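Local coordinates for polyketide synthase associated protein 5 (Mycobacterium tuberculosis, PDB 1Q9J) that probably transfers mycocerosic acyl chains from mycocerosic acid synthase onto phthiocerol and related alcohols, the last step in making dimycocerosate waxes of Mycobacterium tuberculosis, at residues A[24-29]-A[348-353]; A[36-41]-A[141-146]; A[50-55]-A[124-129]; A[231-236]-A[299-304]; A[288-293]-A[305-310]. All blocks are in the same frame, centred on the assembly; numbering follows the deposited sequence.

Overall arrangement
The chain has two related domains. Interactions 2 and 3 lie in the N-terminal one, interactions 4 and 5 lie in the C-terminal one, and interaction 1 pairs strand 23-31 of the five-stranded sheet with the loop after strand 342-345 of the six-stranded sheet. Interactions 2 and 3 are buried and apolar: alanines and a tyrosine edge between two helices, and a methionine of one loop set against a valine and a leucine of another. Interaction 1, partly buried, is a methionine-aromatic contact whose strand touches interaction 3 where Thr24 packs on His124. Interactions 4 and 5, centres about 12 Å apart, share helix 300-317. Nearer the surface, both lay an aliphatic group over a ring face, and interaction 5 adds the only hydrogen bond formed across any of the five.

Interaction 1: residues A[24-29]-A[348-353]; sequences TSMTIQ and TSFPTM
Met26 reaches from strand 23-31 to the ring of Phe350, in the loop that precedes strand 360-368. Its CB sets the direction, pointing at the loop but still 5.0 Å from Phe350 CE1. With CG anti to the backbone N (chi1 -162°), the chain extends toward the aromatic ring, and Met26 CG comes within 3.7 Å of Phe350 CE1, with CZ hardly farther. A bend at chi2 then lays the sulfur alongside the same ring corner, SD to CE1 being 3.4 Å. Measured to the ring centroid, SD is at 4.6 Å and 60° off the normal, an oblique Met-aromatic approach. Beyond the sulfur the chain leaves the ring, CE being 4.3 Å from Phe350 CE1, and the two side chains slide past each other in opposite directions. A flexible, polarisable thioether suits this place, since it can bend to follow a ring. Farther along the strand Ile28 CG1 meets Met353 CE at 4.4 Å, a looser touch between apolar ends. Ile364 lies against Met26, Phe350 and Met353, while Ala133 and Val136 of helix 129-148 also pack on Phe350. Strand 23-31 runs antiparallel to strand 360-368, and the loop leads from the six-stranded sheet into that strand. The contact thus belongs to the crossover by which a strand from the C-terminal half joins the edge of the N-terminal sheet, as in the related acyltransferases and condensation domains.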
# COMPACT_ATOMS: atom_id res chain seq x y z
N THR A 24 -7.49 0.87 -4.53
CA THR A 24 -7.00 0.07 -3.44
C THR A 24 -8.20 -0.28 -2.59
O THR A 24 -9.08 0.56 -2.39
CB THR A 24 -6.00 0.87 -2.58
OG1 THR A 24 -4.94 1.37 -3.42
CG2 THR A 24 -5.40 -0.02 -1.49
N SER A 25 -8.27 -1.51 -2.12
CA SER A 25 -9.38 -1.91 -1.27
C SER A 25 -8.83 -2.40 0.06
O SER A 25 -7.69 -2.88 0.16
CB SER A 25 -10.21 -3.02 -1.94
OG SER A 25 -9.45 -4.20 -2.15
N MET A 26 -9.66 -2.27 1.08
CA MET A 26 -9.32 -2.68 2.41
C MET A 26 -10.58 -3.31 2.99
O MET A 26 -11.61 -2.66 3.16
CB MET A 26 -8.92 -1.47 3.25
CG MET A 26 -8.14 -1.82 4.50
SD MET A 26 -6.60 -2.64 4.03
CE MET A 26 -6.94 -4.27 4.51
N THR A 27 -10.48 -4.60 3.28
CA THR A 27 -11.60 -5.35 3.79
C THR A 27 -11.39 -5.85 5.21
O THR A 27 -10.41 -6.52 5.52
CB THR A 27 -11.90 -6.52 2.87
OG1 THR A 27 -11.99 -6.04 1.52
CG2 THR A 27 -13.23 -7.18 3.26
N ILE A 28 -12.33 -5.50 6.06
CA ILE A 28 -12.30 -5.91 7.45
C ILE A 28 -13.42 -6.92 7.68
O ILE A 28 -14.60 -6.60 7.54
CB ILE A 28 -12.55 -4.71 8.39
CG1 ILE A 28 -11.50 -3.63 8.18
CG2 ILE A 28 -12.54 -5.18 9.82
CD1 ILE A 28 -11.86 -2.61 7.11
N GLN A 29 -13.04 -8.15 8.02
CA GLN A 29 -14.01 -9.19 8.30
C GLN A 29 -14.53 -8.94 9.71
O GLN A 29 -13.74 -8.90 10.65
CB GLN A 29 -13.33 -10.56 8.22
CG GLN A 29 -14.26 -11.70 8.53
CD GLN A 29 -15.58 -11.58 7.78
OE1 GLN A 29 -15.60 -11.49 6.55
NE2 GLN A 29 -16.69 -11.58 8.53
N THR A 348 2.99 -3.29 7.10
CA THR A 348 2.50 -3.95 8.31
C THR A 348 1.70 -2.92 9.11
O THR A 348 2.25 -1.89 9.51
CB THR A 348 3.68 -4.50 9.19
OG1 THR A 348 4.41 -3.42 9.78
CG2 THR A 348 4.66 -5.32 8.34
N SER A 349 0.41 -3.18 9.34
CA SER A 349 -0.40 -2.23 10.10
C SER A 349 -1.84 -2.67 10.40
O SER A 349 -2.23 -3.82 10.19
CB SER A 349 -0.42 -0.88 9.38
OG SER A 349 -0.93 0.14 10.21
N PHE A 350 -2.60 -1.71 10.93
CA PHE A 350 -4.01 -1.86 11.29
C PHE A 350 -4.40 -2.44 12.64
O PHE A 350 -5.27 -3.32 12.74
CB PHE A 350 -4.75 -2.57 10.16
CG PHE A 350 -5.23 -1.64 9.08
CD1 PHE A 350 -4.90 -1.85 7.75
CD2 PHE A 350 -6.01 -0.53 9.41
CE1 PHE A 350 -5.34 -0.98 6.76
CE2 PHE A 350 -6.46 0.35 8.43
CZ PHE A 350 -6.13 0.12 7.10
N PRO A 351 -3.76 -1.97 13.72
CA PRO A 351 -4.05 -2.42 15.08
C PRO A 351 -4.58 -1.17 15.80
O PRO A 351 -4.56 -0.07 15.24
CB PRO A 351 -2.69 -2.85 15.57
CG PRO A 351 -1.83 -1.73 15.05
CD PRO A 351 -2.41 -1.38 13.67
N THR A 352 -5.04 -1.34 17.03
CA THR A 352 -5.56 -0.21 17.80
C THR A 352 -6.75 0.45 17.10
O THR A 352 -7.06 1.62 17.36
CB THR A 352 -4.49 0.88 18.01
OG1 THR A 352 -3.22 0.27 18.27
CG2 THR A 352 -4.86 1.78 19.19
N MET A 353 -7.40 -0.29 16.22
CA MET A 353 -8.54 0.23 15.49
C MET A 353 -9.82 0.10 16.29
O MET A 353 -10.33 -1.01 16.49
CB MET A 353 -8.69 -0.49 14.16
CG MET A 353 -9.80 0.04 13.28
SD MET A 353 -9.24 0.15 11.57
CE MET A 353 -9.06 -1.59 11.15

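Interaction 2: residues A[36-41]-A[141-146]; sequences VDALSD and SRYTDA
Tyr143 turns the edge of its ring, not a face, toward Leu39 on the neighbouring helix. The ring carbon CD1 lies 3.5 Å from Leu39 CA, and Leu39 N sits in the ring plane, so the flat group abuts the helix backbone as a blade would. Leu39 and Tyr143 cross at about a right angle, with Leu39 CB 3.7 Å from Tyr143 CD1 and the branch CD2 of the leucine at 3.9 Å from the same atom. A chi1 of 174° swings the tyrosine ring off its own helix and nearer to helix 36-49. Its hydroxyl oxygen takes the backbone N-H of Asp35, just before that helix, which gives the polar tip of a buried residue a partner and helps fix the ring's tilt. One turn on from Tyr143, Ala146 meets Ala38, the neighbour of Leu39: the two CB atoms are 3.7 Å apart, and Ala146 CB also lies 3.5 Å from Ala38 O. Alanine suits both places because its single methyl lets the two backbones come close, and the short helix segments approach to 8.2 Å at 132°. Leu39 continues onto Leu107 of strand 105-110, whereas Phe140, earlier in helix 129-148, touches Ile28 of strand 23-31. What results is a close helix pair, joined by two alanines and the edge of a tyrosine, in the helical layer on the mixed sheet of an alpha/beta sandwich domain.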
# COMPACT_ATOMS: atom_id res chain seq x y z
N VAL A 36 -25.66 -0.25 10.85
CA VAL A 36 -25.60 0.44 9.56
C VAL A 36 -25.91 1.95 9.58
O VAL A 36 -25.18 2.73 8.97
CB VAL A 36 -26.53 -0.26 8.52
CG1 VAL A 36 -26.44 0.46 7.17
CG2 VAL A 36 -26.12 -1.72 8.35
N ASP A 37 -26.97 2.36 10.27
CA ASP A 37 -27.32 3.79 10.32
C ASP A 37 -26.16 4.64 10.83
O ASP A 37 -25.84 5.69 10.25
CB ASP A 37 -28.55 4.03 11.20
CG ASP A 37 -29.87 3.70 10.49
OD1 ASP A 37 -29.87 3.60 9.24
OD2 ASP A 37 -30.90 3.56 11.19
N ALA A 38 -25.54 4.18 11.91
CA ALA A 38 -24.41 4.88 12.53
C ALA A 38 -23.19 4.83 11.61
O ALA A 38 -22.44 5.79 11.52
CB ALA A 38 -24.07 4.23 13.87
N LEU A 39 -23.00 3.68 10.96
CA LEU A 39 -21.88 3.49 10.05
C LEU A 39 -21.98 4.46 8.89
O LEU A 39 -20.99 5.06 8.48
CB LEU A 39 -21.87 2.04 9.53
CG LEU A 39 -20.72 1.48 8.68
CD1 LEU A 39 -21.00 1.69 7.21
CD2 LEU A 39 -19.42 2.11 9.12
N SER A 40 -23.18 4.65 8.37
CA SER A 40 -23.38 5.56 7.26
C SER A 40 -23.07 6.98 7.69
O SER A 40 -22.56 7.78 6.90
CB SER A 40 -24.81 5.47 6.75
OG SER A 40 -24.95 6.13 5.49
N ASP A 41 -23.38 7.31 8.94
CA ASP A 41 -23.09 8.65 9.46
C ASP A 41 -21.59 8.90 9.51
O ASP A 41 -21.12 10.00 9.21
CB ASP A 41 -23.67 8.83 10.87
CG ASP A 41 -25.17 8.88 10.88
OD1 ASP A 41 -25.76 9.41 9.91
OD2 ASP A 41 -25.77 8.41 11.86
N SER A 141 -13.10 5.08 13.78
CA SER A 141 -13.06 5.93 14.95
C SER A 141 -14.38 6.66 15.05
O SER A 141 -14.90 6.89 16.13
CB SER A 141 -11.90 6.93 14.85
OG SER A 141 -12.08 8.01 15.78
N ARG A 142 -14.95 7.02 13.90
CA ARG A 142 -16.21 7.74 13.88
C ARG A 142 -17.38 6.80 14.10
O ARG A 142 -18.40 7.18 14.66
CB ARG A 142 -16.38 8.48 12.56
CG ARG A 142 -15.12 9.20 12.12
CD ARG A 142 -15.40 10.24 11.06
NE ARG A 142 -15.77 11.50 11.67
CZ ARG A 142 -15.08 12.62 11.52
NH1 ARG A 142 -13.99 12.65 10.76
NH2 ARG A 142 -15.48 13.73 12.15
N TYR A 143 -17.25 5.56 13.63
CA TYR A 143 -18.32 4.60 13.82
C TYR A 143 -18.49 4.36 15.31
O TYR A 143 -19.60 4.42 15.83
CB TYR A 143 -17.99 3.29 13.12
CG TYR A 143 -18.99 2.21 13.40
CD1 TYR A 143 -20.29 2.28 12.89
CD2 TYR A 143 -18.65 1.11 14.18
CE1 TYR A 143 -21.22 1.27 13.16
CE2 TYR A 143 -19.57 0.11 14.46
CZ TYR A 143 -20.85 0.19 13.95
OH TYR A 143 -21.74 -0.82 14.20
N THR A 144 -17.38 4.08 15.99
CA THR A 144 -17.40 3.86 17.43
C THR A 144 -18.04 5.08 18.13
O THR A 144 -18.82 4.92 19.07
CB THR A 144 -15.97 3.63 17.98
OG1 THR A 144 -15.41 2.47 17.36
CG2 THR A 144 -15.99 3.43 19.48
N ASP A 145 -17.72 6.28 17.68
CA ASP A 145 -18.31 7.48 18.27
C ASP A 145 -19.74 7.63 17.81
O ASP A 145 -20.52 8.37 18.41
CB ASP A 145 -17.53 8.74 17.86
CG ASP A 145 -16.14 8.79 18.47
OD1 ASP A 145 -15.99 8.48 19.67
OD2 ASP A 145 -15.19 9.15 17.73
N ALA A 146 -20.09 6.95 16.72
CA ALA A 146 -21.45 7.03 16.18
C ALA A 146 -22.39 6.07 16.90
O ALA A 146 -23.58 6.36 17.06
CB ALA A 146 -21.42 6.71 14.69

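Interaction 3: residues A[50-55]-A[124-129]; sequences HPVLAS and HCMADG
Met126 pushes its terminal methyl between Val52 and Leu53, and here the contact is dense. CE lies 3.4 Å from Val52 CG1 and 3.5 Å from Leu53 CD2, while the sulfur stands off at 4.0 Å from Val52 CG1. Bends at chi2 and chi3 (-77° and -66°) curl the methionine so that CE leads. The two branched side chains offer methyl groups to a long, pliable one that can fit between them, and Leu67 adds cover to Val52 and Met126. The 50-55 turn is braced from within by Ser55 OG, which donates to Val52 O at 3.0 Å. Away from this packing the segments diverge. His124, probably the proton acceptor, is partly exposed and stacks on Phe17. Asp128 turns to other partners: its OD1 caps His131 N, and its OD2 forms a salt bridge with Arg269 and accepts from Leu284 N. Both residues belong to the HHxxxDG signature of this superfamily. With no hydrogen bond between the segments, the contact depends on burying methyl groups and so carries little directional information, whereas the aspartate's polar bonds are consistent with an organising role at the active site.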
# COMPACT_ATOMS: atom_id res chain seq x y z
N HIS A 50 -12.82 15.11 4.24
CA HIS A 50 -11.94 14.95 3.09
C HIS A 50 -12.76 15.12 1.83
O HIS A 50 -12.87 14.20 1.02
CB HIS A 50 -11.33 13.55 3.15
CG HIS A 50 -10.69 13.25 4.47
ND1 HIS A 50 -9.63 13.97 4.96
CD2 HIS A 50 -10.99 12.33 5.42
CE1 HIS A 50 -9.30 13.52 6.16
NE2 HIS A 50 -10.11 12.52 6.46
N PRO A 51 -13.33 16.31 1.63
CA PRO A 51 -14.15 16.53 0.44
C PRO A 51 -13.53 16.25 -0.93
O PRO A 51 -14.22 16.30 -1.94
CB PRO A 51 -14.61 17.98 0.60
CG PRO A 51 -13.52 18.60 1.39
CD PRO A 51 -13.23 17.54 2.42
N VAL A 52 -12.24 15.94 -0.97
CA VAL A 52 -11.61 15.66 -2.26
C VAL A 52 -12.10 14.29 -2.77
O VAL A 52 -12.31 14.09 -3.97
CB VAL A 52 -10.08 15.62 -2.16
CG1 VAL A 52 -9.47 15.80 -3.53
CG2 VAL A 52 -9.61 16.69 -1.24
N LEU A 53 -12.25 13.36 -1.83
CA LEU A 53 -12.70 12.01 -2.14
C LEU A 53 -14.02 12.04 -2.92
O LEU A 53 -14.39 11.05 -3.58
CB LEU A 53 -12.89 11.22 -0.85
CG LEU A 53 -11.64 11.19 0.01
CD1 LEU A 53 -11.90 10.48 1.33
CD2 LEU A 53 -10.54 10.50 -0.76
N ALA A 54 -14.71 13.16 -2.85
CA ALA A 54 -15.97 13.28 -3.56
C ALA A 54 -15.74 13.80 -4.95
O ALA A 54 -16.33 14.79 -5.35
CB ALA A 54 -16.88 14.22 -2.81
N SER A 55 -14.89 13.12 -5.71
CA SER A 55 -14.64 13.59 -7.05
C SER A 55 -14.37 12.44 -7.99
O SER A 55 -14.58 11.28 -7.65
CB SER A 55 -13.44 14.51 -7.06
OG SER A 55 -12.26 13.74 -6.93
N HIS A 124 -6.04 5.08 -5.80
CA HIS A 124 -4.67 5.33 -5.33
C HIS A 124 -4.09 6.73 -5.58
O HIS A 124 -3.09 7.12 -4.98
CB HIS A 124 -3.73 4.26 -5.91
CG HIS A 124 -2.54 3.95 -5.05
ND1 HIS A 124 -1.63 4.91 -4.64
CD2 HIS A 124 -2.07 2.77 -4.58
CE1 HIS A 124 -0.66 4.33 -3.97
NE2 HIS A 124 -0.90 3.03 -3.92
N CYS A 125 -4.73 7.49 -6.46
CA CYS A 125 -4.24 8.82 -6.74
C CYS A 125 -4.62 9.74 -5.57
O CYS A 125 -4.21 10.89 -5.50
CB CYS A 125 -4.84 9.33 -8.06
SG CYS A 125 -6.48 10.18 -7.89
N MET A 126 -5.39 9.22 -4.63
CA MET A 126 -5.78 10.03 -3.51
C MET A 126 -5.11 9.64 -2.22
O MET A 126 -5.28 10.31 -1.20
CB MET A 126 -7.28 9.93 -3.35
CG MET A 126 -8.00 10.44 -4.58
SD MET A 126 -8.01 12.26 -4.62
CE MET A 126 -9.04 12.47 -3.21
N ALA A 127 -4.36 8.55 -2.23
CA ALA A 127 -3.73 8.12 -1.00
C ALA A 127 -2.85 6.91 -1.20
O ALA A 127 -3.15 6.03 -1.99
CB ALA A 127 -4.80 7.80 0.02
N ASP A 128 -1.73 6.91 -0.50
CA ASP A 128 -0.86 5.77 -0.56
C ASP A 128 -1.29 4.92 0.64
O ASP A 128 -2.27 5.24 1.32
CB ASP A 128 0.62 6.18 -0.47
CG ASP A 128 0.92 7.16 0.67
OD1 ASP A 128 0.51 6.92 1.84
OD2 ASP A 128 1.60 8.18 0.39
N GLY A 129 -0.55 3.86 0.91
CA GLY A 129 -0.91 2.99 2.01
C GLY A 129 -1.13 3.69 3.33
O GLY A 129 -2.10 3.41 4.02

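Interaction 4: residues A[231-236]-A[299-304]; sequences REHRLS and DIVDLA
Val301 and Ala304 of helix 300-317 face His233 and Leu235 in the loop between helices 220-230 and 237-253. The segment opens with Asp299, the N-cap residue, whose OD1 accepts from Asp302 N at 3.2 Å with an N-H...O angle of 159°. An aspartate suits a helix start because its short carboxylate can take up an otherwise unbonded backbone N-H, and the same oxygen is also hydrogen-bonded to Tyr417 OH. Ile300 turns to Ala243 and Leu247 of helix 237-253. Val301 is central to the contact. Its CG2 lies over one face of the imidazole, 3.9 Å from the His233 ring centroid and 19° off its normal, a CH-pi contact displaced toward ND1, which is 3.7 Å away. CG1, which a chi1 of -168° sets beside the carbonyl carbon, touches the ring at ND1 and also meets Leu235 CD1 at 3.7 Å. A beta-branched residue thus serves a ring and an aliphatic chain at once. Asp302 points away and is exposed. Leu303 is buried against Ala243 and Leu246. One turn beyond Val301, Ala304 closes the patch: its CB is 3.6 Å from Leu235 CD1, so the leucine tip spans two positions one turn apart, and the short alanine side chain lets CD1 come close to the helix. The first turn of helix 300-317 therefore lies between the 231-236 loop and helix 237-253, with Tyr417 touching Val301 and His233, and with Arg312, probably important for carrier-protein recognition, about 7 Å from the Leu235 side chain.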
# COMPACT_ATOMS: atom_id res chain seq x y z
N ARG A 231 15.90 -9.15 16.34
CA ARG A 231 16.67 -8.28 17.21
C ARG A 231 17.86 -8.99 17.84
O ARG A 231 18.51 -8.46 18.74
CB ARG A 231 15.76 -7.66 18.28
CG ARG A 231 14.91 -8.64 19.06
CD ARG A 231 13.79 -7.89 19.80
NE ARG A 231 12.97 -8.76 20.64
CZ ARG A 231 11.81 -8.41 21.19
NH1 ARG A 231 11.33 -7.19 21.01
NH2 ARG A 231 11.14 -9.27 21.95
N GLU A 232 18.15 -10.19 17.34
CA GLU A 232 19.29 -10.97 17.81
C GLU A 232 20.33 -10.86 16.71
O GLU A 232 21.24 -11.68 16.60
CB GLU A 232 18.90 -12.44 18.01
CG GLU A 232 19.99 -13.29 18.65
CD GLU A 232 19.95 -14.75 18.18
OE1 GLU A 232 20.23 -15.01 16.99
OE2 GLU A 232 19.64 -15.63 19.01
N HIS A 233 20.18 -9.83 15.88
CA HIS A 233 21.09 -9.58 14.78
C HIS A 233 20.98 -8.12 14.38
O HIS A 233 21.36 -7.72 13.28
CB HIS A 233 20.75 -10.47 13.58
CG HIS A 233 21.23 -11.88 13.72
ND1 HIS A 233 22.53 -12.25 13.45
CD2 HIS A 233 20.60 -13.01 14.11
CE1 HIS A 233 22.68 -13.55 13.67
NE2 HIS A 233 21.52 -14.03 14.07
N ARG A 234 20.44 -7.32 15.30
CA ARG A 234 20.25 -5.89 15.04
C ARG A 234 19.54 -5.74 13.70
O ARG A 234 20.03 -5.06 12.80
CB ARG A 234 21.61 -5.17 15.00
CG ARG A 234 22.50 -5.43 16.21
CD ARG A 234 23.77 -4.60 16.15
NE ARG A 234 24.79 -5.10 17.06
CZ ARG A 234 25.95 -4.49 17.30
NH1 ARG A 234 26.25 -3.34 16.70
NH2 ARG A 234 26.81 -5.04 18.15
N LEU A 235 18.40 -6.41 13.59
CA LEU A 235 17.58 -6.38 12.38
C LEU A 235 16.11 -6.32 12.77
O LEU A 235 15.78 -6.26 13.96
CB LEU A 235 17.84 -7.61 11.51
CG LEU A 235 19.24 -7.67 10.89
CD1 LEU A 235 19.38 -8.94 10.08
CD2 LEU A 235 19.46 -6.46 10.01
N SER A 236 15.24 -6.35 11.76
CA SER A 236 13.79 -6.29 11.95
C SER A 236 13.11 -7.30 11.03
O SER A 236 13.69 -7.70 10.01
CB SER A 236 13.28 -4.90 11.59
OG SER A 236 13.58 -4.64 10.23
N ASP A 299 24.60 -15.04 2.78
CA ASP A 299 23.95 -15.25 4.06
C ASP A 299 22.80 -14.28 4.34
O ASP A 299 22.86 -13.10 3.97
CB ASP A 299 24.99 -15.17 5.18
CG ASP A 299 24.39 -15.35 6.55
OD1 ASP A 299 24.18 -14.33 7.24
OD2 ASP A 299 24.12 -16.51 6.93
N ILE A 300 21.76 -14.78 4.98
CA ILE A 300 20.58 -13.99 5.31
C ILE A 300 20.94 -12.67 5.97
O ILE A 300 20.71 -11.61 5.39
CB ILE A 300 19.63 -14.81 6.23
CG1 ILE A 300 18.59 -15.53 5.37
CG2 ILE A 300 18.93 -13.91 7.25
CD1 ILE A 300 17.66 -14.61 4.63
N VAL A 301 21.52 -12.73 7.16
CA VAL A 301 21.89 -11.53 7.88
C VAL A 301 22.80 -10.64 7.04
O VAL A 301 22.65 -9.43 7.03
CB VAL A 301 22.59 -11.87 9.20
CG1 VAL A 301 22.71 -10.63 10.06
CG2 VAL A 301 21.83 -12.96 9.91
N ASP A 302 23.75 -11.24 6.33
CA ASP A 302 24.65 -10.45 5.50
C ASP A 302 23.85 -9.58 4.54
O ASP A 302 24.09 -8.37 4.44
CB ASP A 302 25.59 -11.37 4.71
CG ASP A 302 26.99 -11.43 5.31
OD1 ASP A 302 27.13 -11.89 6.46
OD2 ASP A 302 27.95 -11.01 4.62
N LEU A 303 22.91 -10.20 3.84
CA LEU A 303 22.05 -9.51 2.87
C LEU A 303 21.14 -8.50 3.57
O LEU A 303 21.10 -7.33 3.21
CB LEU A 303 21.21 -10.53 2.10
CG LEU A 303 20.35 -10.05 0.94
CD1 LEU A 303 21.24 -9.49 -0.15
CD2 LEU A 303 19.51 -11.20 0.42
N ALA A 304 20.42 -8.97 4.58
CA ALA A 304 19.51 -8.13 5.34
C ALA A 304 20.18 -6.84 5.81
O ALA A 304 19.67 -5.74 5.59
CB ALA A 304 18.97 -8.89 6.53

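Interaction 5: residues A[288-293]-A[305-310]; sequences ASYLAE and SDIVAT
The backbone O of Asp306, whose side chain bonds Tyr290, is gripped twice by Thr310. Thr310 N and Thr310 OG1 each bond to Asp306 O at 2.9 Å, reaching it from opposite faces of the carbonyl plane. The first is the ordinary helical bond; the second lets a threonine hydroxyl find an acceptor inside its own helix, a placement that suits this residue type. With its rotation so fixed, Thr310 OG1 lies obliquely to the tyrosine ring, 3.8 Å from Tyr290 CE1. The bond across the contact is made at the hydroxyl, beyond the same CE1 edge: Tyr290 OH donates to Asp306 OD2 at 2.8 Å, using the anti lone pair of that oxygen. OD2 lies near the ring plane, while the carboxylate itself is turned 64° from it. Ile307 packs over one face, toward the CE2 side. Its CG1 stands 3.7 Å from the Tyr290 ring centroid, 28° off the normal, in a CH-pi contact. An extended chi1 (174°) carries the tyrosine ring across to helix 300-317, which packs on edge strand 285-292 of the six-stranded sheet; the axes of the short segments 288-292 and 305-310 pass 9.3 Å apart. Leu303 packs on the tyrosine as well, and Ile307 goes on to Leu246 and Tyr264. The Thr310 side chain is about 7 Å from that of Arg312, probably important for recognising the carrier protein. Tyrosine serves well here because its ring can join the buried side of the helix while its hydroxyl reaches an exposed aspartate. The chemistry is divided: one ring face is packed by an aliphatic carbon, and the hydroxyl is held by a hydrogen bond probably strengthened by the acceptor's negative charge.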
# COMPACT_ATOMS: atom_id res chain seq x y z
N ALA A 288 13.21 3.32 -2.70
CA ALA A 288 14.58 3.02 -2.35
C ALA A 288 15.03 1.85 -3.22
O ALA A 288 14.43 0.78 -3.19
CB ALA A 288 14.65 2.64 -0.87
N SER A 289 16.08 2.06 -4.02
CA SER A 289 16.59 1.00 -4.88
C SER A 289 17.69 0.23 -4.16
O SER A 289 18.27 0.71 -3.18
CB SER A 289 17.13 1.56 -6.19
OG SER A 289 18.22 2.43 -5.99
N TYR A 290 17.98 -0.97 -4.65
CA TYR A 290 19.00 -1.82 -4.06
C TYR A 290 19.27 -3.03 -4.94
O TYR A 290 18.43 -3.92 -5.04
CB TYR A 290 18.55 -2.33 -2.70
CG TYR A 290 19.50 -3.34 -2.12
CD1 TYR A 290 20.74 -2.94 -1.64
CD2 TYR A 290 19.18 -4.69 -2.08
CE1 TYR A 290 21.63 -3.87 -1.12
CE2 TYR A 290 20.06 -5.63 -1.57
CZ TYR A 290 21.29 -5.21 -1.09
OH TYR A 290 22.16 -6.13 -0.56
N LEU A 291 20.45 -3.08 -5.55
CA LEU A 291 20.82 -4.20 -6.42
C LEU A 291 21.38 -5.36 -5.62
O LEU A 291 22.56 -5.37 -5.29
CB LEU A 291 21.86 -3.74 -7.44
CG LEU A 291 22.16 -4.69 -8.60
CD1 LEU A 291 20.88 -4.99 -9.38
CD2 LEU A 291 23.20 -4.03 -9.50
N ALA A 292 20.54 -6.34 -5.31
CA ALA A 292 20.96 -7.50 -4.55
C ALA A 292 21.72 -8.48 -5.43
O ALA A 292 21.28 -8.82 -6.53
CB ALA A 292 19.77 -8.19 -3.92
N GLU A 293 22.87 -8.93 -4.94
CA GLU A 293 23.70 -9.87 -5.67
C GLU A 293 23.87 -11.12 -4.81
O GLU A 293 24.82 -11.23 -4.03
CB GLU A 293 25.05 -9.23 -5.97
CG GLU A 293 24.91 -7.91 -6.72
CD GLU A 293 26.23 -7.27 -7.05
OE1 GLU A 293 27.06 -7.10 -6.13
OE2 GLU A 293 26.43 -6.92 -8.24
N SER A 305 21.34 -6.98 6.45
CA SER A 305 22.09 -5.83 6.98
C SER A 305 22.58 -4.87 5.91
O SER A 305 22.56 -3.65 6.10
CB SER A 305 23.27 -6.31 7.82
OG SER A 305 22.82 -6.81 9.07
N ASP A 306 23.03 -5.42 4.79
CA ASP A 306 23.52 -4.58 3.71
C ASP A 306 22.39 -3.70 3.18
O ASP A 306 22.58 -2.51 2.91
CB ASP A 306 24.10 -5.44 2.60
CG ASP A 306 24.78 -4.62 1.54
OD1 ASP A 306 25.63 -3.76 1.89
OD2 ASP A 306 24.47 -4.82 0.35
N ILE A 307 21.20 -4.29 3.03
CA ILE A 307 20.06 -3.54 2.54
C ILE A 307 19.78 -2.38 3.51
O ILE A 307 19.81 -1.21 3.12
CB ILE A 307 18.78 -4.41 2.46
CG1 ILE A 307 19.03 -5.62 1.56
CG2 ILE A 307 17.61 -3.58 1.91
CD1 ILE A 307 17.82 -6.52 1.39
N VAL A 308 19.52 -2.73 4.77
CA VAL A 308 19.24 -1.71 5.77
C VAL A 308 20.27 -0.61 5.80
O VAL A 308 19.94 0.55 6.00
CB VAL A 308 19.20 -2.27 7.18
CG1 VAL A 308 18.99 -1.12 8.15
CG2 VAL A 308 18.12 -3.30 7.32
N ALA A 309 21.54 -0.98 5.63
CA ALA A 309 22.58 0.02 5.67
C ALA A 309 22.48 0.92 4.46
O ALA A 309 22.49 2.14 4.59
CB ALA A 309 23.95 -0.65 5.72
N THR A 310 22.35 0.33 3.28
CA THR A 310 22.25 1.13 2.05
C THR A 310 21.16 2.23 2.15
O THR A 310 21.34 3.32 1.63
CB THR A 310 21.96 0.25 0.81
OG1 THR A 310 22.99 -0.74 0.66
CG2 THR A 310 21.93 1.11 -0.44